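Local coordinates for OTU domain-containing protein wMelOTU (Wolbachia pipientis wMel, PDB 6W9O) that probably acts as a bacterial effector of the OTU cysteine protease family, cleaving ubiquitin from modified proteins, at residues 64-69 against 137-142; 81-86 against 112-117; 166-169 against 173-176. All coordinates share one frame; numbering follows the deposited sequence. Where two conformers were deposited one is given.

Overall arrangement
The three contacts lie in one OTU-type protease domain. Contacts 1 and 2 are partly buried, with exposed residues in each; contact 3 is a surface turn beside edge strand 164-167. Contact 1 joins the end of helix 53-66 to the turn leading into strand 140-146. Contact 2, its centre about 17 Å from the chain's centre, pairs helices 72-84 and 105-116 and is nested along the chain within contact 1's loop. His-142 of strand 140-146, in contact 1, touches Val-174 and Tyr-176 of contact 3; strands 140-146 and 164-167 belong to one sheet. A carboxylate against an aromatic edge marks contact 1; contacts 2 and 3 are mainly apolar, with a partly weak water bridge in contact 2.

Contact 1 of 3, residues 64-69 against 137-142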
loop_
_atom_site.group_PDB
_atom_site.type_symbol
_atom_site.label_atom_id
_atom_site.label_comp_id
_atom_site.label_asym_id
_atom_site.label_seq_id
_atom_site.Cartn_x
_atom_site.Cartn_y
_atom_site.Cartn_z
ATOM N N GLN A 64 10.348 -6.438 3.525
ATOM C CA GLN A 64 11.039 -6.467 4.807
ATOM C C GLN A 64 10.260 -7.274 5.834
ATOM O O GLN A 64 10.853 -7.996 6.652
ATOM C CB GLN A 64 11.204 -5.015 5.277
ATOM C CG GLN A 64 12.114 -4.909 6.446
ATOM C CD GLN A 64 12.466 -3.442 6.732
ATOM O OE1 GLN A 64 11.744 -2.821 7.427
ATOM N NE2 GLN A 64 13.587 -2.958 6.224
ATOM N N GLN A 65 8.934 -7.150 5.842
ATOM C CA GLN A 65 8.084 -7.790 6.849
ATOM C C GLN A 65 7.948 -9.277 6.591
ATOM O O GLN A 65 7.994 -10.083 7.540
ATOM C CB GLN A 65 6.666 -7.176 6.819
ATOM C CG GLN A 65 6.618 -5.738 7.340
ATOM C CD GLN A 65 6.944 -5.687 8.831
ATOM O OE1 GLN A 65 8.120 -5.706 9.217
ATOM N NE2 GLN A 65 5.927 -5.693 9.685
ATOM N N THR A 66 7.731 -9.683 5.309
ATOM C CA THR A 66 7.410 -11.096 5.024
ATOM C C THR A 66 8.446 -11.828 4.186
ATOM O O THR A 66 8.373 -13.068 4.060
ATOM C CB THR A 66 6.073 -11.217 4.280
ATOM O OG1 THR A 66 6.248 -10.768 2.911
ATOM C CG2 THR A 66 4.980 -10.400 4.942
ATOM N N GLY A 67 9.418 -11.116 3.619
ATOM C CA GLY A 67 10.362 -11.705 2.726
ATOM C C GLY A 67 9.859 -11.848 1.306
ATOM O O GLY A 67 10.647 -12.208 0.425
ATOM N N GLU A 68 8.597 -11.528 1.037
ATOM C CA GLU A 68 8.092 -11.759 -0.314
ATOM C C GLU A 68 8.492 -10.581 -1.215
ATOM O O GLU A 68 8.219 -9.418 -0.885
ATOM C CB GLU A 68 6.573 -11.907 -0.259
ATOM C CG GLU A 68 6.031 -12.347 -1.658
ATOM C CD GLU A 68 4.672 -13.046 -1.622
ATOM O OE1 GLU A 68 3.996 -13.067 -0.562
ATOM O OE2 GLU A 68 4.291 -13.554 -2.701
ATOM N N GLN A 69 9.182 -10.888 -2.321
ATOM C CA GLN A 69 9.650 -9.883 -3.279
ATOM C C GLN A 69 8.686 -9.827 -4.459
ATOM O O GLN A 69 8.545 -10.819 -5.191
ATOM C CB GLN A 69 11.034 -10.270 -3.809
ATOM C CG GLN A 69 12.136 -10.054 -2.837
ATOM C CD GLN A 69 13.508 -10.481 -3.404
ATOM O OE1 GLN A 69 13.591 -11.365 -4.241
ATOM N NE2 GLN A 69 14.561 -9.868 -2.924
ATOM N N TYR A 137 -1.968 -10.673 -0.732
ATOM C CA TYR A 137 -0.768 -11.011 0.043
ATOM C C TYR A 137 -1.081 -11.307 1.495
ATOM O O TYR A 137 -0.153 -11.640 2.256
ATOM C CB TYR A 137 0.311 -9.923 -0.109
ATOM C CG TYR A 137 0.759 -9.876 -1.560
ATOM C CD1 TYR A 137 1.653 -10.824 -2.036
ATOM C CD2 TYR A 137 0.246 -8.929 -2.474
ATOM C CE1 TYR A 137 2.033 -10.854 -3.335
ATOM C CE2 TYR A 137 0.618 -8.973 -3.787
ATOM C CZ TYR A 137 1.521 -9.915 -4.220
ATOM O OH TYR A 137 1.891 -9.983 -5.543
ATOM N N LYS A 138 -2.365 -11.253 1.882
ATOM C CA LYS A 138 -2.781 -11.658 3.237
ATOM C C LYS A 138 -2.078 -10.798 4.281
ATOM O O LYS A 138 -1.537 -11.281 5.276
ATOM C CB LYS A 138 -2.584 -13.179 3.470
ATOM C CG LYS A 138 -3.186 -14.013 2.332
ATOM C CD LYS A 138 -3.908 -15.259 2.841
ATOM C CE LYS A 138 -4.111 -16.215 1.668
ATOM N NZ LYS A 138 -5.427 -16.014 0.985
ATOM N N VAL A 139 -2.042 -9.525 3.953
ATOM C CA VAL A 139 -1.555 -8.466 4.896
ATOM C C VAL A 139 -2.524 -7.276 5.186
ATOM O O VAL A 139 -3.670 -7.016 4.598
ATOM C CB VAL A 139 -0.213 -7.891 4.404
ATOM C CG1 VAL A 139 0.873 -8.952 4.333
ATOM C CG2 VAL A 139 -0.372 -7.180 3.070
ATOM N N LYS A 140 -2.239 -6.671 6.324
ATOM C CA LYS A 140 -2.990 -5.439 6.653
ATOM C C LYS A 140 -2.081 -4.287 6.287
ATOM O O LYS A 140 -0.872 -4.376 6.473
ATOM C CB LYS A 140 -3.265 -5.353 8.152
ATOM C CG LYS A 140 -4.185 -6.428 8.647
ATOM C CD LYS A 140 -3.920 -6.716 10.125
ATOM C CE LYS A 140 -2.831 -7.805 10.209
ATOM N NZ LYS A 140 -2.656 -8.434 11.564
ATOM N N LEU A 141 -2.647 -3.193 5.756
ATOM C CA LEU A 141 -1.848 -2.047 5.339
ATOM C C LEU A 141 -2.113 -0.899 6.318
ATOM O O LEU A 141 -3.263 -0.418 6.442
ATOM C CB LEU A 141 -2.296 -1.628 3.945
ATOM C CG LEU A 141 -1.760 -0.285 3.493
ATOM C CD1 LEU A 141 -0.237 -0.222 3.451
ATOM C CD2 LEU A 141 -2.299 0.002 2.050
ATOM N N HIS A 142 -1.076 -0.430 7.001
ATOM C CA HIS A 142 -1.142 0.706 7.910
ATOM C C HIS A 142 -0.617 1.926 7.171
ATOM O O HIS A 142 0.490 1.900 6.601
ATOM C CB HIS A 142 -0.203 0.399 9.087
ATOM C CG HIS A 142 0.038 1.555 10.011
ATOM N ND1 HIS A 142 1.293 1.777 10.548
ATOM C CD2 HIS A 142 -0.760 2.577 10.434
ATOM C CE1 HIS A 142 1.231 2.847 11.335
ATOM N NE2 HIS A 142 0.003 3.364 11.257
#
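Glu-68 sets its carboxylate against the edge of the Tyr-137 ring, at a point of the OTU protease fold where the end of helix 53-66 meets the turn between helix 126-137 and strand 140-146. OE1 of Glu-68 lies in the plane of the ring, 3.6 Å from Tyr-137 CD1, and OE2 of Glu-68 approaches the next carbon, Tyr-137 CE1, equally closely. With the carboxylate plane 82° from that of the ring, the two groups cross almost at right angles, and both oxygens face the C-H edge. That edge carries the positive end of the ring's quadrupole, so the approach is probably mildly favourable, although no hydrogen bond forms across the contact. Glu-68 reaches the ring with CG turned away from its own backbone nitrogen (chi1 -172°) and the rest of the chain extended.

The Tyr-137 hydroxyl is hydrogen-bonded to Asp-78, and Leu-62 and Val-70 pack against its side chain. An acetate ion, probably from the crystallisation liquor, sits about 3 Å from the side chain of Glu-68.

Thr-66 adds at most a marginal apolar touch, its CG2 lying 4.4 Å from CG1 of Val-139, and this is uncertain because Val-139 adopts two conformers. Val-139 also packs on Phe-58 and Leu-62 of the same helix. Gly-67, with a positive phi of 82°, lets the chain leave the helix, and an ST turn spans it: the hydroxyl of Thr-66, also hydrogen-bonded to the Leu-62 carbonyl, accepts a hydrogen bond from the backbone N-H of Glu-68, with 3.1 Å from Glu-68 N to Thr-66 OG1.

Contact 2 of 3, residues 81-86 against 112-117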
loop_
_atom_site.group_PDB
_atom_site.type_symbol
_atom_site.label_atom_id
_atom_site.label_comp_id
_atom_site.label_asym_id
_atom_site.label_seq_id
_atom_site.Cartn_x
_atom_site.Cartn_y
_atom_site.Cartn_z
ATOM N N GLU A 81 -5.402 -7.843 -12.711
ATOM C CA GLU A 81 -6.017 -9.165 -12.678
ATOM C C GLU A 81 -7.249 -9.172 -11.777
ATOM O O GLU A 81 -8.265 -9.777 -12.119
ATOM C CB GLU A 81 -4.973 -10.166 -12.157
ATOM C CG GLU A 81 -3.893 -10.414 -13.198
ATOM C CD GLU A 81 -2.931 -11.529 -12.807
ATOM O OE1 GLU A 81 -2.846 -11.884 -11.612
ATOM O OE2 GLU A 81 -2.236 -12.018 -13.730
ATOM N N PHE A 82 -7.166 -8.514 -10.620
ATOM C CA PHE A 82 -8.342 -8.409 -9.768
ATOM C C PHE A 82 -9.535 -7.847 -10.537
ATOM O O PHE A 82 -10.659 -8.370 -10.451
ATOM C CB PHE A 82 -7.985 -7.544 -8.553
ATOM C CG PHE A 82 -9.109 -7.392 -7.575
ATOM C CD1 PHE A 82 -9.161 -8.181 -6.438
ATOM C CD2 PHE A 82 -10.099 -6.411 -7.785
ATOM C CE1 PHE A 82 -10.209 -8.043 -5.500
ATOM C CE2 PHE A 82 -11.111 -6.234 -6.855
ATOM C CZ PHE A 82 -11.197 -7.055 -5.711
ATOM N N ALA A 83 -9.309 -6.779 -11.310
ATOM C CA ALA A 83 -10.397 -6.155 -12.066
ATOM C C ALA A 83 -10.914 -7.027 -13.197
ATOM O O ALA A 83 -12.100 -6.942 -13.537
ATOM C CB ALA A 83 -9.930 -4.820 -12.639
ATOM N N GLN A 84 -10.077 -7.910 -13.757
ATOM C CA GLN A 84 -10.533 -8.805 -14.816
ATOM C C GLN A 84 -11.264 -10.043 -14.308
ATOM O O GLN A 84 -11.935 -10.706 -15.104
ATOM C CB GLN A 84 -9.326 -9.311 -15.599
ATOM C CG GLN A 84 -8.685 -8.204 -16.408
ATOM C CD GLN A 84 -7.374 -8.638 -17.021
ATOM O OE1 GLN A 84 -6.610 -9.393 -16.417
ATOM N NE2 GLN A 84 -7.103 -8.150 -18.219
ATOM N N LYS A 85 -11.103 -10.431 -13.048
ATOM C CA LYS A 85 -11.596 -11.733 -12.563
ATOM C C LYS A 85 -12.831 -11.571 -11.669
ATOM O O LYS A 85 -12.784 -11.870 -10.463
ATOM C CB LYS A 85 -10.467 -12.469 -11.795
ATOM C CG LYS A 85 -9.313 -12.907 -12.720
ATOM C CD LYS A 85 -8.167 -13.525 -11.914
ATOM C CE LYS A 85 -6.959 -13.821 -12.805
ATOM N NZ LYS A 85 -5.871 -14.399 -11.942
ATOM N N ASN A 86 -13.947 -11.193 -12.296
ATOM C CA ASN A 86 -15.259 -11.090 -11.605
ATOM C C ASN A 86 -15.077 -10.350 -10.279
ATOM O O ASN A 86 -15.346 -10.945 -9.231
ATOM C CB ASN A 86 -15.838 -12.486 -11.367
ATOM C CG ASN A 86 -17.244 -12.471 -10.811
ATOM O OD1 ASN A 86 -17.623 -13.365 -10.056
ATOM N ND2 ASN A 86 -18.027 -11.472 -11.181
ATOM N N ASN A 112 -11.568 0.174 -18.803
ATOM C CA ASN A 112 -10.637 1.297 -18.762
ATOM C C ASN A 112 -9.624 1.134 -17.637
ATOM O O ASN A 112 -8.428 1.395 -17.829
ATOM C CB ASN A 112 -11.382 2.608 -18.578
ATOM C CG ASN A 112 -12.213 2.961 -19.767
ATOM O OD1 ASN A 112 -13.073 3.839 -19.689
ATOM N ND2 ASN A 112 -11.963 2.289 -20.882
ATOM N N TYR A 113 -10.087 0.696 -16.456
ATOM C CA TYR A 113 -9.182 0.460 -15.325
ATOM C C TYR A 113 -8.103 -0.549 -15.679
ATOM O O TYR A 113 -6.934 -0.352 -15.326
ATOM C CB TYR A 113 -9.990 -0.067 -14.120
ATOM C CG TYR A 113 -9.149 -0.347 -12.877
ATOM C CD1 TYR A 113 -8.475 -1.563 -12.701
ATOM C CD2 TYR A 113 -9.005 0.624 -11.884
ATOM C CE1 TYR A 113 -7.698 -1.797 -11.569
ATOM C CE2 TYR A 113 -8.225 0.392 -10.750
ATOM C CZ TYR A 113 -7.589 -0.833 -10.593
ATOM O OH TYR A 113 -6.811 -1.078 -9.454
ATOM N N THR A 114 -8.469 -1.657 -16.349
ATOM C CA THR A 114 -7.464 -2.692 -16.605
ATOM C C THR A 114 -6.333 -2.148 -17.480
ATOM O O THR A 114 -5.190 -2.605 -17.370
ATOM C CB THR A 114 -8.098 -3.954 -17.220
ATOM O OG1 THR A 114 -8.605 -3.643 -18.521
ATOM C CG2 THR A 114 -9.269 -4.435 -16.381
ATOM N N ALA A 115 -6.629 -1.175 -18.340
ATOM C CA ALA A 115 -5.560 -0.524 -19.101
ATOM C C ALA A 115 -4.836 0.523 -18.257
ATOM O O ALA A 115 -3.601 0.555 -18.217
ATOM C CB ALA A 115 -6.122 0.114 -20.364
ATOM N N ASP A 116 -5.604 1.387 -17.580
ATOM C CA ASP A 116 -5.004 2.531 -16.897
ATOM C C ASP A 116 -4.110 2.106 -15.743
ATOM O O ASP A 116 -3.101 2.782 -15.466
ATOM C CB ASP A 116 -6.097 3.454 -16.369
ATOM C CG ASP A 116 -5.563 4.885 -16.078
ATOM O OD1 ASP A 116 -4.774 5.433 -16.906
ATOM O OD2 ASP A 116 -5.942 5.458 -15.028
ATOM N N ILE A 117 -4.455 1.020 -15.021
ATOM C CA ILE A 117 -3.715 0.647 -13.833
ATOM C C ILE A 117 -2.288 0.208 -14.153
ATOM O O ILE A 117 -1.441 0.236 -13.269
ATOM C CB ILE A 117 -4.504 -0.403 -13.024
ATOM C CG1 ILE A 117 -3.955 -0.547 -11.579
ATOM C CG2 ILE A 117 -4.426 -1.797 -13.718
ATOM C CD1 ILE A 117 -4.044 0.737 -10.770
HETATM O O HOH W 1 -9.474 -6.750 -19.603
#
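Tyr-113 of helix 105-116 brings its CD1 and CE1 obliquely against the methyl group of Ala-83 on helix 72-84. Ala-83 CB stands 3.6 Å from Tyr-113 CD1 and only slightly farther from CE1 of the same ring, a meeting of apolar groups. The ring extends toward the neighbouring helices because its CG is anti to the backbone nitrogen (chi1 -180°), and at its far end the hydroxyl is hydrogen-bonded to Glu-129.

Thr-114 and Ala-83 form the nearest CA pair of the two segments, 6.4 Å apart, consistent with the small side chain of Ala-83. The gamma methyl does the touching: Thr-114 CG2 lies 3.8 Å from Ala-83 CB, and it is also 3.8 Å from CG of Gln-84, whose extended chain passes it at a slant. The hydroxyl takes another direction, set by a chi1 of 66°, and is hydrogen-bonded to the backbone carbonyl of Asp-111 within its own helix. A water molecule links the two side chains where Gln-84 is exposed: Gln-84 NE2 donates to it over 3.1 Å, and the water gives a weak, long bond to Thr-114 OG1.

One turn beyond Tyr-113, Ile-117 returns to the same ring. Its CB sits 3.8 Å above one face of the Tyr-113 ring, offset toward the rim, while the backbone N-H of Ile-117 is hydrogen-bonded to the Tyr-113 carbonyl.

Other helices close in around this pair. Phe-91 of helix 89-95 meets the rings of both Tyr-113 and Phe-82 edge-to-face and also touches Ala-83, and Ile-132 of helix 126-137 packs against Tyr-113 and Phe-82, so the contact sits in a cluster of helices 72-84, 89-95, 105-116 and 126-137 of the OTU domain.

Contact 3 of 3, residues 166-169 against 173-176; sequences KSAG and KVDY
Ala-168 meets Val-174 methyl to methyl across a tight reversal of the chain, with Ala-168 CB 3.7 Å from Val-174 CG2. The alanine methyl points at the returning segment, whereas the valine lies alongside and offers one of its two branches. That division of labour follows from a chi1 of 179° at Val-174, which places CG2 beside the backbone nitrogen and sends CG1 the other way, over the ring of Tyr-176. There CG1 of Val-174 stands 3.8 Å above the plane of the Tyr-176 ring, displaced toward its rim. CG2 thus meets Ala-168, while CG1 is shared by the Tyr-176 ring and His-142.

At the mouth of the turn the contact becomes polar in its atoms but forms no bond across it. The carbonyl oxygen of Gly-169 comes within 3.2 Å of the backbone nitrogen of Lys-173, yet the angle is too poor for a hydrogen bond. CG of Lys-173 also brushes this oxygen, at 3.6 Å from Gly-169 O. The lysine chain runs out extended and then bends at its last torsion (chi4 70°), ending in a hydrogen bond from its ammonium group to the carbonyl of Glu-170, within the turn itself.

Strand 155-161 runs beside Ala-168, whose backbone is hydrogen-bonded to His-157; the side chains of Ala-168 and Val-174 also touch His-157. Tyr-176 farther on reaches His-142 and His-183, its ring nearly parallel to the latter's. The segments thus begin an irregular crossover connection of a mixed beta-sheet, in which the chain leaves the edge strand 164-167 and passes over strands 155-161 and 140-146 to enter 181-188, parallel to the strand it left.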
loop_
_atom_site.group_PDB
_atom_site.type_symbol
_atom_site.label_atom_id
_atom_site.label_comp_id
_atom_site.label_asym_id
_atom_site.label_seq_id
_atom_site.Cartn_x
_atom_site.Cartn_y
_atom_site.Cartn_z
ATOM N N LYS A 166 -10.368 1.516 7.779
ATOM C CA LYS A 166 -10.905 2.004 9.050
ATOM C C LYS A 166 -9.822 2.800 9.785
ATOM O O LYS A 166 -8.625 2.539 9.641
ATOM C CB LYS A 166 -11.351 0.829 9.959
ATOM C CG LYS A 166 -10.354 -0.340 9.807
ATOM C CD LYS A 166 -10.421 -1.509 10.773
ATOM C CE LYS A 166 -9.242 -2.456 10.459
ATOM N NZ LYS A 166 -9.125 -2.646 8.968
ATOM N N SER A 167 -10.240 3.739 10.622
ATOM C CA SER A 167 -9.284 4.416 11.497
ATOM C C SER A 167 -8.769 3.434 12.533
ATOM O O SER A 167 -9.517 2.578 13.018
ATOM C CB SER A 167 -10.024 5.511 12.260
ATOM O OG SER A 167 -10.503 6.467 11.332
ATOM N N ALA A 168 -7.496 3.569 12.908
ATOM C CA ALA A 168 -6.969 2.699 13.962
ATOM C C ALA A 168 -7.498 3.195 15.307
ATOM O O ALA A 168 -7.020 4.199 15.838
ATOM C CB ALA A 168 -5.449 2.713 13.904
ATOM N N GLY A 169 -8.529 2.528 15.837
ATOM C CA GLY A 169 -9.114 2.861 17.116
ATOM C C GLY A 169 -8.818 1.795 18.157
ATOM O O GLY A 169 -7.990 0.923 17.951
ATOM N N LYS A 173 -5.920 -1.350 17.094
ATOM C CA LYS A 173 -4.681 -0.612 17.309
ATOM C C LYS A 173 -3.619 -1.105 16.340
ATOM O O LYS A 173 -3.530 -2.298 16.034
ATOM C CB LYS A 173 -4.200 -0.781 18.769
ATOM C CG LYS A 173 -5.179 -0.345 19.841
ATOM C CD LYS A 173 -4.541 -0.275 21.244
ATOM C CE LYS A 173 -5.513 0.171 22.306
ATOM N NZ LYS A 173 -6.579 -0.836 22.613
ATOM N N VAL A 174 -2.786 -0.185 15.856
ATOM C CA VAL A 174 -1.684 -0.585 14.998
ATOM C C VAL A 174 -0.731 -1.428 15.820
ATOM O O VAL A 174 -0.393 -1.062 16.940
ATOM C CB VAL A 174 -0.952 0.675 14.506
ATOM C CG1 VAL A 174 0.214 0.306 13.618
ATOM C CG2 VAL A 174 -1.969 1.599 13.740
ATOM N N ASP A 175 -0.259 -2.520 15.239
ATOM C CA ASP A 175 0.664 -3.419 15.940
ATOM C C ASP A 175 1.970 -3.349 15.165
ATOM O O ASP A 175 2.060 -3.893 14.062
ATOM C CB ASP A 175 0.098 -4.840 15.879
ATOM C CG ASP A 175 0.925 -5.827 16.658
ATOM O OD1 ASP A 175 2.096 -5.518 16.990
ATOM O OD2 ASP A 175 0.359 -6.894 16.995
ATOM N N TYR A 176 2.995 -2.717 15.757
ATOM C CA TYR A 176 4.286 -2.585 15.097
ATOM C C TYR A 176 5.165 -3.820 15.262
ATOM O O TYR A 176 6.313 -3.811 14.784
ATOM C CB TYR A 176 4.995 -1.349 15.658
ATOM C CG TYR A 176 4.386 -0.020 15.197
ATOM C CD1 TYR A 176 4.685 0.474 13.942
ATOM C CD2 TYR A 176 3.572 0.714 16.026
ATOM C CE1 TYR A 176 4.185 1.687 13.490
ATOM C CE2 TYR A 176 3.042 1.955 15.586
ATOM C CZ TYR A 176 3.395 2.396 14.329
ATOM O OH TYR A 176 2.880 3.633 13.868
#